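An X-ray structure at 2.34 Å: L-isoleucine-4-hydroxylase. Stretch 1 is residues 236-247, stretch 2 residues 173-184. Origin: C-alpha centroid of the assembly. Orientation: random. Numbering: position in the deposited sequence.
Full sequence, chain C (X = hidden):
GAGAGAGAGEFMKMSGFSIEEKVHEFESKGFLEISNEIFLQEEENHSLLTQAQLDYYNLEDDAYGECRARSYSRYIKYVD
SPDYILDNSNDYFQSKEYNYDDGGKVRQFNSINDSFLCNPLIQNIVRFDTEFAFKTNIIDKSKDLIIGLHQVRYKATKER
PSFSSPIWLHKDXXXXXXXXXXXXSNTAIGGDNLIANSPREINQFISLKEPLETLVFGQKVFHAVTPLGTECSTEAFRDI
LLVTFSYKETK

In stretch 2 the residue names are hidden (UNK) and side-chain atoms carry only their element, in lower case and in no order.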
# COMPACT_ATOMS: atom_id res chain seq x y z
N ALA C 236 -13.54 0.67 7.86
CA ALA C 236 -12.43 1.56 7.55
C ALA C 236 -12.81 2.99 7.89
O ALA C 236 -13.97 3.39 7.75
CB ALA C 236 -12.04 1.46 6.07
N PHE C 237 -11.82 3.76 8.34
CA PHE C 237 -12.05 5.11 8.84
C PHE C 237 -11.17 6.10 8.10
O PHE C 237 -10.06 5.77 7.66
CB PHE C 237 -11.77 5.21 10.34
CG PHE C 237 -12.71 4.39 11.18
CD1 PHE C 237 -14.07 4.41 10.94
CD2 PHE C 237 -12.22 3.60 12.21
CE1 PHE C 237 -14.94 3.65 11.71
CE2 PHE C 237 -13.08 2.83 12.98
CZ PHE C 237 -14.45 2.86 12.73
N ARG C 238 -11.66 7.32 7.99
CA ARG C 238 -10.86 8.47 7.60
C ARG C 238 -11.23 9.60 8.55
O ARG C 238 -12.33 10.15 8.48
CB ARG C 238 -11.12 8.87 6.14
CG ARG C 238 -10.17 9.95 5.64
CD ARG C 238 -10.28 10.14 4.14
NE ARG C 238 -9.36 11.17 3.66
CZ ARG C 238 -9.73 12.40 3.34
NH1 ARG C 238 -11.00 12.76 3.44
NH2 ARG C 238 -8.83 13.27 2.91
N ASP C 239 -10.29 9.94 9.43
CA ASP C 239 -10.52 10.94 10.47
C ASP C 239 -9.97 12.27 9.96
O ASP C 239 -8.79 12.37 9.61
CB ASP C 239 -9.85 10.53 11.78
CG ASP C 239 -10.46 9.27 12.36
OD1 ASP C 239 -11.64 9.00 12.09
OD2 ASP C 239 -9.75 8.55 13.10
N ILE C 240 -10.83 13.28 9.94
CA ILE C 240 -10.50 14.56 9.34
C ILE C 240 -10.78 15.68 10.34
O ILE C 240 -11.66 15.56 11.20
CB ILE C 240 -11.31 14.74 8.03
CG1 ILE C 240 -10.65 13.98 6.87
CG2 ILE C 240 -11.64 16.19 7.71
CD1 ILE C 240 -9.22 14.37 6.64
N LEU C 241 -10.04 16.77 10.20
CA LEU C 241 -10.33 18.02 10.91
C LEU C 241 -10.38 19.14 9.88
O LEU C 241 -9.40 19.36 9.16
CB LEU C 241 -9.28 18.32 11.98
CG LEU C 241 -9.51 19.64 12.71
CD1 LEU C 241 -10.75 19.57 13.60
CD2 LEU C 241 -8.28 20.05 13.52
N LEU C 242 -11.50 19.85 9.83
CA LEU C 242 -11.64 21.03 8.98
C LEU C 242 -11.62 22.29 9.84
O LEU C 242 -12.31 22.36 10.86
CB LEU C 242 -12.94 20.97 8.17
CG LEU C 242 -13.13 19.89 7.11
CD1 LEU C 242 -14.60 19.83 6.70
CD2 LEU C 242 -12.26 20.18 5.90
N VAL C 243 -10.83 23.27 9.42
CA VAL C 243 -10.80 24.59 10.05
C VAL C 243 -11.16 25.60 8.97
O VAL C 243 -10.37 25.84 8.05
CB VAL C 243 -9.44 24.90 10.69
CG1 VAL C 243 -9.51 26.22 11.45
CG2 VAL C 243 -9.02 23.77 11.63
N THR C 244 -12.35 26.19 9.08
CA THR C 244 -12.89 27.09 8.08
C THR C 244 -12.96 28.52 8.60
O THR C 244 -13.14 28.75 9.80
CB THR C 244 -14.28 26.63 7.64
OG1 THR C 244 -15.23 26.91 8.68
CG2 THR C 244 -14.29 25.14 7.35
N PHE C 245 -12.80 29.47 7.68
CA PHE C 245 -12.88 30.89 7.99
C PHE C 245 -13.96 31.53 7.13
O PHE C 245 -13.85 31.54 5.90
CB PHE C 245 -11.52 31.56 7.78
CG PHE C 245 -10.44 31.00 8.66
CD1 PHE C 245 -9.86 29.77 8.38
CD2 PHE C 245 -10.01 31.69 9.78
CE1 PHE C 245 -8.88 29.24 9.19
CE2 PHE C 245 -9.03 31.17 10.59
CZ PHE C 245 -8.46 29.94 10.30
N SER C 246 -15.00 32.07 7.78
CA SER C 246 -16.09 32.76 7.09
C SER C 246 -16.58 33.92 7.94
O SER C 246 -16.20 34.08 9.10
CB SER C 246 -17.24 31.80 6.75
OG SER C 246 -17.80 31.24 7.93
N TYR C 247 -17.42 34.76 7.34
CA TYR C 247 -17.91 35.98 7.96
C TYR C 247 -19.13 35.72 8.84
O TYR C 247 -19.97 34.88 8.52
CB TYR C 247 -18.28 37.02 6.89
CG TYR C 247 -17.12 37.37 6.00
CD1 TYR C 247 -15.91 37.76 6.54
CD2 TYR C 247 -17.24 37.30 4.62
CE1 TYR C 247 -14.84 38.09 5.73
CE2 TYR C 247 -16.17 37.62 3.80
CZ TYR C 247 -14.98 38.01 4.36
OH TYR C 247 -13.91 38.34 3.56
N UNK C 173 -18.59 26.53 1.21
CA UNK C 173 -19.24 27.80 1.54
C UNK C 173 -18.24 28.85 2.01
O UNK C 173 -18.42 30.04 1.75
c UNK C 173 -20.31 27.59 2.60
o UNK C 173 -22.29 26.28 2.88
c UNK C 173 -21.53 26.85 2.07
o UNK C 173 -21.73 26.85 0.84
N UNK C 174 -17.19 28.43 2.71
CA UNK C 174 -16.22 29.32 3.35
C UNK C 174 -15.07 29.64 2.40
O UNK C 174 -14.55 28.75 1.72
c UNK C 174 -15.67 28.68 4.62
c UNK C 174 -16.75 28.35 5.65
o UNK C 174 -16.96 26.30 4.47
c UNK C 174 -17.38 26.99 5.42
o UNK C 174 -18.30 26.62 6.18
N UNK C 175 -14.67 30.92 2.34
CA UNK C 175 -13.60 31.31 1.40
C UNK C 175 -12.26 30.65 1.66
O UNK C 175 -11.46 30.52 0.72
c UNK C 175 -13.53 32.83 1.56
c UNK C 175 -15.29 32.08 3.00
c UNK C 175 -14.25 33.14 2.85
N UNK C 176 -11.95 30.25 2.89
CA UNK C 176 -10.71 29.56 3.20
C UNK C 176 -11.02 28.37 4.10
O UNK C 176 -11.65 28.53 5.15
c UNK C 176 -9.41 31.72 3.04
c UNK C 176 -8.38 29.73 4.16
c UNK C 176 -9.68 30.49 3.89
N UNK C 177 -10.58 27.18 3.69
CA UNK C 177 -10.83 25.94 4.41
C UNK C 177 -9.51 25.19 4.55
O UNK C 177 -8.78 25.02 3.57
c UNK C 177 -11.91 23.67 4.28
c UNK C 177 -11.88 25.07 3.70
c UNK C 177 -13.26 25.72 3.80
N UNK C 178 -9.22 24.73 5.77
CA UNK C 178 -8.05 23.89 6.04
C UNK C 178 -8.52 22.46 6.27
O UNK C 178 -9.36 22.21 7.14
c UNK C 178 -7.11 26.88 6.92
c UNK C 178 -4.36 26.73 6.68
c UNK C 178 -5.00 27.95 6.57
c UNK C 178 -6.37 28.03 6.69
c UNK C 178 -7.28 24.40 7.26
c UNK C 178 -5.11 25.59 6.90
c UNK C 178 -6.49 25.65 7.02
N UNK C 179 -7.97 21.52 5.49
CA UNK C 179 -8.22 20.09 5.65
C UNK C 179 -6.99 19.45 6.28
O UNK C 179 -5.93 19.40 5.66
c UNK C 179 -9.91 17.57 5.15
c UNK C 179 -8.80 17.96 4.22
c UNK C 179 -8.55 19.46 4.29
c UNK C 179 -9.13 17.53 2.80
N UNK C 180 -7.14 18.96 7.51
CA UNK C 180 -6.07 18.27 8.22
C UNK C 180 -6.44 16.80 8.38
O UNK C 180 -7.45 16.48 9.02
c UNK C 180 -6.46 21.40 9.83
n UNK C 180 -4.42 20.97 9.18
c UNK C 180 -5.80 18.90 9.59
c UNK C 180 -5.61 20.38 9.55
c UNK C 180 -4.55 22.29 9.23
n UNK C 180 -5.77 22.57 9.63
N UNK C 181 -5.64 15.92 7.80
CA UNK C 181 -5.80 14.49 8.05
C UNK C 181 -5.38 14.16 9.47
O UNK C 181 -4.28 14.52 9.91
c UNK C 181 -4.11 11.50 6.18
c UNK C 181 -5.05 12.16 7.17
c UNK C 181 -4.98 13.68 7.05
c UNK C 181 -6.47 11.66 6.98
N UNK C 182 -6.26 13.47 10.20
CA UNK C 182 -5.95 13.03 11.56
C UNK C 182 -5.59 11.56 11.65
O UNK C 182 -4.71 11.18 12.43
c UNK C 182 -6.05 15.17 14.95
c UNK C 182 -7.13 13.34 12.49
c UNK C 182 -7.45 14.82 12.60
s UNK C 182 -6.08 15.78 13.27
N UNK C 183 -6.26 10.70 10.87
CA UNK C 183 -6.03 9.27 10.93
C UNK C 183 -6.71 8.60 9.76
O UNK C 183 -7.73 9.09 9.25
c UNK C 183 -5.82 7.36 12.59
o UNK C 183 -4.99 6.87 11.82
n UNK C 183 -6.13 6.80 13.76
c UNK C 183 -6.53 8.66 12.25
N UNK C 184 -6.14 7.48 9.33
CA UNK C 184 -6.67 6.70 8.22
C UNK C 184 -6.35 5.24 8.48
O UNK C 184 -5.18 4.87 8.60
c UNK C 184 -6.04 7.18 6.90
c UNK C 184 -5.40 7.05 4.50
c UNK C 184 -6.37 6.53 5.56
c UNK C 184 -7.80 6.81 5.15
O HOH W 1 -17.60 25.60 8.83
O HOH W 2 -8.16 8.77 14.93

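Position 173 has four side-chain atoms: two carbons, the second carrying two oxygens. It makes no contact with stretch 1. This is Asp 173.

Position 174 has three carbons, the third carrying two oxygens. Its second side-chain carbon lies 3.6 Å from CB of Thr 244. The chain is one carbon longer than that of Asp 173, so this is Glu 174. The O of water 1 lies 2.9 Å from OE2 of Glu 174 and 2.7 Å from OG1 of Thr 244, bridging them.

Position 175 has three carbons that close a ring onto the backbone N. One ring carbon lies 3.3 Å from O of Phe 245. This is Pro 175.

Position 176 has one carbon carrying two more. Its CB is 4.4 Å from CB of Phe 245. The fork at CB identifies Val 176.

Position 177 has the same three-carbon fork. One branch end reaches CG2 of Thr 244 at 3.7 Å. This is Val 177.

Position 178 has one carbon and a six-carbon ring. A ring carbon lies 3.7 Å from CE1 of Phe 245. This is Phe 178.

Position 179 has four carbons, forked at the second. One end lies 3.4 Å from CG2 of Ile 240. This is Leu 179.

Position 180 has one carbon and a five-membered ring of three carbons and two nitrogens. A ring carbon lies 3.9 Å from CG2 of Val 243. This is His 180; both ring nitrogens are hydrogen-bonded elsewhere in the structure.

Position 181 has four carbons, forked at the second. One end is 3.9 Å from CD1 of Ile 240. This is Leu 181.

Position 182 has an unbranched chain of two carbons, a sulfur and a carbon. Its second carbon lies 4.0 Å from CB of Leu 241. The sulfur within the chain marks Met 182.

Position 183 has two carbons, the second carrying one oxygen and one nitrogen. Its CB is 3.3 Å from OD2 of Asp 239. The amide makes it Asn 183. A water links its ND2 to Asp 239 OD2.

Position 184 has four carbons, forked at the second. One end lies 3.5 Å from O of Phe 237. This is Leu 184.

The contact is an antiparallel strand pair. Paired backbone hydrogen bonds join Val 243 to Phe 178 and Leu 241 to His 180. A bulge shifts the register, and O of Asp 239 accepts from N of Met 182 (2.8 Å) and N of Asn 183 (3.3 Å). Apolar side chains pack on both faces.

Stretch 2, residues 173-184: DEPVVFLHLMNL
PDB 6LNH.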